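PDB 4OFQ: putative cell surface protein from Streptococcus pyogenes, which probably serves as a cell-surface adhesin of the antigen I/II family, of which this construct is the beta-sandwich C-terminal region with a bound calcium ion. Local coordinates for residues A[69-72]-A[73-76]; A[103-106]-A[107-110]. All coordinates share one frame; numbering follows the deposited sequence.

How the contacts relate
Both contacts illustrate how a short loop leaving a beta strand is held by local bonds, and both strands, 64-70 and 97-102, belong to the same mixed sheet. Contact 1 is partly buried and joins strand 64-70 to the short strand 75-76 of a neighbouring antiparallel sheet; contact 2 lies on the surface and leads from strand 97-102 into helix 110-119. Their centres are about 17 Å apart. In contact 1 a carbonyl receives two backbone bonds, beside a calcium site and an apolar pair. Contact 2 has one weak turn bond, supplemented by a serine hydroxyl and a bridging water. The calcium-side loop carrying P123 and E126 meets side chains from both loops.

Contact 1. Residues A[69-72]-A[73-76]; sequences DYKD and EAID. With CA (calcium ion), chain C.
A74 N closes a type I beta turn on K71 O, and I75 N, one residue on, closes an overlapping alpha turn on the same oxygen; the bend carries the chain from strand 64-70 to strand 75-76, between two sheets of the sandwich. A74 N approaches K71 O from above the carbonyl plane at 3.0 Å, whereas I75 N comes to K71 O nearly in line with the C=O bond, at 2.8 Å. Two donors thus grip one oxygen. D69 OD1 and Y70 O bind calcium directly, together with V124 O and E126 O. On the apolar side, methyl CG2 of I75 meets CD2 of the Y70 ring obliquely at 3.6 Å; with Y70 CG lodged between its own backbone N and carbonyl carbon (chi1 58°), the ring sits beside that isoleucine. The extended K71 and E73 side chains run alongside each other. K71 NZ and E73 OE1, 4.2 Å apart, are bridged by a water instead of a direct salt bridge, and K71 NZ also bonds to D165 O. Farther out, D72 OD2 accepts from E126 N and Y70 OH pairs with H101 NE2. A calcium-bound water, 2.4 Å from the ion, accepts the N-H of D72 at 3.0 Å from D72 N.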
loop_
_atom_site.group_PDB
_atom_site.type_symbol
_atom_site.label_atom_id
_atom_site.label_comp_id
_atom_site.label_asym_id
_atom_site.label_seq_id
_atom_site.Cartn_x
_atom_site.Cartn_y
_atom_site.Cartn_z
ATOM N N ASP A 69 -12.296 -3.828 -12.491
ATOM C CA ASP A 69 -12.484 -2.391 -12.414
ATOM C C ASP A 69 -11.726 -1.870 -11.195
ATOM O O ASP A 69 -12.222 -1.910 -10.061
ATOM C CB ASP A 69 -13.989 -2.083 -12.304
ATOM C CG ASP A 69 -14.295 -0.600 -12.258
ATOM O OD1 ASP A 69 -13.361 0.213 -12.110
ATOM O OD2 ASP A 69 -15.491 -0.241 -12.353
ATOM N N TYR A 70 -10.515 -1.388 -11.433
ATOM C CA TYR A 70 -9.700 -0.809 -10.369
ATOM C C TYR A 70 -9.982 0.682 -10.308
ATOM O O TYR A 70 -10.348 1.284 -11.323
ATOM C CB TYR A 70 -8.211 -1.050 -10.636
ATOM C CG TYR A 70 -7.717 -0.479 -11.962
ATOM C CD1 TYR A 70 -7.763 -1.235 -13.132
ATOM C CD2 TYR A 70 -7.203 0.809 -12.041
ATOM C CE1 TYR A 70 -7.326 -0.713 -14.349
ATOM C CE2 TYR A 70 -6.753 1.337 -13.250
ATOM C CZ TYR A 70 -6.814 0.565 -14.396
ATOM O OH TYR A 70 -6.352 1.092 -15.590
ATOM N N LYS A 71 -9.831 1.279 -9.125
ATOM C CA LYS A 71 -9.993 2.731 -9.002
ATOM C C LYS A 71 -8.815 3.424 -9.684
ATOM O O LYS A 71 -7.683 3.405 -9.175
ATOM C CB LYS A 71 -10.058 3.142 -7.537
ATOM C CG LYS A 71 -10.195 4.638 -7.331
ATOM C CD LYS A 71 -10.531 4.934 -5.883
ATOM C CE LYS A 71 -10.451 6.424 -5.581
ATOM N NZ LYS A 71 -10.778 6.672 -4.134
ATOM N N ASP A 72 -9.073 4.044 -10.826
ATOM C CA ASP A 72 -7.965 4.511 -11.655
ATOM C C ASP A 72 -7.253 5.768 -11.130
ATOM O O ASP A 72 -6.187 6.118 -11.614
ATOM C CB ASP A 72 -8.370 4.622 -13.143
ATOM C CG ASP A 72 -9.372 5.737 -13.420
ATOM O OD1 ASP A 72 -9.368 6.774 -12.721
ATOM O OD2 ASP A 72 -10.160 5.576 -14.375
ATOM N N GLU A 73 -7.845 6.429 -10.140
ATOM C CA GLU A 73 -7.197 7.562 -9.469
ATOM C C GLU A 73 -6.141 7.065 -8.485
ATOM O O GLU A 73 -5.197 7.781 -8.144
ATOM C CB GLU A 73 -8.231 8.396 -8.713
ATOM C CG GLU A 73 -7.656 9.616 -8.002
ATOM C CD GLU A 73 -8.525 10.103 -6.848
ATOM O OE1 GLU A 73 -9.714 9.718 -6.783
ATOM O OE2 GLU A 73 -8.010 10.868 -5.999
ATOM N N ALA A 74 -6.305 5.829 -8.037
ATOM C CA ALA A 74 -5.494 5.278 -6.961
ATOM C C ALA A 74 -4.491 4.259 -7.487
ATOM O O ALA A 74 -3.284 4.361 -7.249
ATOM C CB ALA A 74 -6.404 4.630 -5.917
ATOM N N ILE A 75 -5.007 3.272 -8.205
ATOM C CA ILE A 75 -4.185 2.207 -8.738
ATOM C C ILE A 75 -3.624 2.599 -10.092
ATOM O O ILE A 75 -4.344 3.113 -10.943
ATOM C CB ILE A 75 -5.011 0.905 -8.847
ATOM C CG1 ILE A 75 -5.079 0.231 -7.473
ATOM C CG2 ILE A 75 -4.415 -0.036 -9.855
ATOM C CD1 ILE A 75 -6.191 -0.796 -7.330
ATOM N N ASP A 76 -2.323 2.398 -10.275
ATOM C CA ASP A 76 -1.713 2.529 -11.598
ATOM C C ASP A 76 -2.049 1.297 -12.449
ATOM O O ASP A 76 -1.424 0.250 -12.310
ATOM C CB ASP A 76 -0.192 2.686 -11.464
ATOM C CG ASP A 76 0.507 2.804 -12.810
ATOM O OD1 ASP A 76 -0.191 2.933 -13.849
ATOM O OD2 ASP A 76 1.757 2.767 -12.823
HETATM CA CA CA C . -11.973 1.868 -13.038
HETATM O O HOH W 1 -9.996 9.504 -3.776
HETATM O O HOH W 2 -11.801 3.997 -12.028
#

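Contact 2. Residues A[103-106]-A[107-110]; sequences LSQD and TLDD
Q105 and L108 close a type I beta turn in the surface loop between strand 97-102 and helix 110-119. Among the backbone bonds, L108 N donates to Q105 O over 3.2 Å, a weak bond, and further polar links lie around it. One comes from a side chain: S104 OG accepts the N-H of D106 in an ST turn, with D106 N 3.2 Å from S104 OG and the bond nearly straight at 168°. Another runs through water, which donates to S104 O at 2.8 Å and accepts from T107 N at 2.9 Å, so the water bridges S104 O and T107 N. A lysine of the following helix adds charge, since K113 NZ bonds to D106 O and weakly to Q105 O. Van der Waals contact within the turn is loose. The L108 and Q105 side chains lie alongside each other and point the same way, bringing methyl CD2 of L108 4.0 Å from the amide oxygen OE1 of Q105; L108 CG stands opposite its own backbone N (chi1 166°). Apolar packing of L108 is on V102 and I116, and Q105 touches I116 and P123. Where the loop meets the helix, D109 is the N-cap, its OD1 accepting the N-H of L112.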
loop_
_atom_site.group_PDB
_atom_site.type_symbol
_atom_site.label_atom_id
_atom_site.label_comp_id
_atom_site.label_asym_id
_atom_site.label_seq_id
_atom_site.Cartn_x
_atom_site.Cartn_y
_atom_site.Cartn_z
ATOM N N LEU A 103 -8.928 1.974 -21.545
ATOM C CA LEU A 103 -8.666 3.237 -20.854
ATOM C C LEU A 103 -9.892 4.148 -20.882
ATOM O O LEU A 103 -10.025 5.066 -20.069
ATOM C CB LEU A 103 -7.432 3.941 -21.437
ATOM C CG LEU A 103 -6.124 3.143 -21.321
ATOM C CD1 LEU A 103 -4.945 3.913 -21.928
ATOM C CD2 LEU A 103 -5.834 2.750 -19.856
ATOM N N SER A 104 -10.785 3.877 -21.823
ATOM C CA SER A 104 -12.008 4.650 -21.997
ATOM C C SER A 104 -12.942 3.844 -22.891
ATOM O O SER A 104 -12.493 3.151 -23.798
ATOM C CB SER A 104 -11.708 6.001 -22.641
ATOM O OG SER A 104 -12.902 6.623 -23.111
ATOM N N GLN A 105 -14.245 3.920 -22.645
ATOM C CA GLN A 105 -15.164 3.175 -23.488
ATOM C C GLN A 105 -15.562 3.939 -24.743
ATOM O O GLN A 105 -16.291 3.403 -25.571
ATOM C CB GLN A 105 -16.424 2.753 -22.719
ATOM C CG GLN A 105 -16.145 1.806 -21.580
ATOM C CD GLN A 105 -17.393 1.084 -21.129
ATOM O OE1 GLN A 105 -18.057 0.432 -21.927
ATOM N NE2 GLN A 105 -17.719 1.197 -19.846
ATOM N N ASP A 106 -15.081 5.172 -24.892
ATOM C CA ASP A 106 -15.556 6.046 -25.974
ATOM C C ASP A 106 -15.521 5.384 -27.349
ATOM O O ASP A 106 -16.508 5.421 -28.098
ATOM C CB ASP A 106 -14.776 7.367 -25.995
ATOM C CG ASP A 106 -15.116 8.270 -24.805
ATOM O OD1 ASP A 106 -15.807 7.801 -23.875
ATOM O OD2 ASP A 106 -14.689 9.447 -24.797
ATOM N N THR A 107 -14.383 4.779 -27.677
ATOM C CA THR A 107 -14.238 4.104 -28.959
ATOM C C THR A 107 -13.831 2.641 -28.785
ATOM O O THR A 107 -13.227 2.041 -29.677
ATOM C CB THR A 107 -13.272 4.855 -29.931
ATOM O OG1 THR A 107 -12.029 5.144 -29.278
ATOM C CG2 THR A 107 -13.896 6.158 -30.395
ATOM N N LEU A 108 -14.171 2.076 -27.629
ATOM C CA LEU A 108 -13.988 0.646 -27.381
ATOM C C LEU A 108 -14.653 -0.159 -28.494
ATOM O O LEU A 108 -15.720 0.225 -28.976
ATOM C CB LEU A 108 -14.603 0.256 -26.025
ATOM C CG LEU A 108 -14.798 -1.246 -25.738
ATOM C CD1 LEU A 108 -13.449 -1.965 -25.637
ATOM C CD2 LEU A 108 -15.622 -1.465 -24.466
ATOM N N ASP A 109 -14.004 -1.253 -28.898
ATOM C CA ASP A 109 -14.564 -2.241 -29.821
ATOM C C ASP A 109 -16.088 -2.310 -29.725
ATOM O O ASP A 109 -16.627 -2.656 -28.679
ATOM C CB ASP A 109 -13.973 -3.612 -29.491
ATOM C CG ASP A 109 -14.493 -4.715 -30.395
ATOM O OD1 ASP A 109 -15.649 -5.150 -30.206
ATOM O OD2 ASP A 109 -13.729 -5.164 -31.275
ATOM N N ASP A 110 -16.780 -1.982 -30.815
ATOM C CA ASP A 110 -18.237 -1.799 -30.769
ATOM C C ASP A 110 -19.010 -3.015 -30.255
ATOM O O ASP A 110 -19.996 -2.876 -29.534
ATOM C CB ASP A 110 -18.775 -1.340 -32.130
ATOM C CG ASP A 110 -18.321 -2.230 -33.275
ATOM O OD1 ASP A 110 -17.757 -3.318 -33.014
ATOM O OD2 ASP A 110 -18.536 -1.843 -34.444
HETATM O O HOH W 3 -11.998 4.528 -26.135
#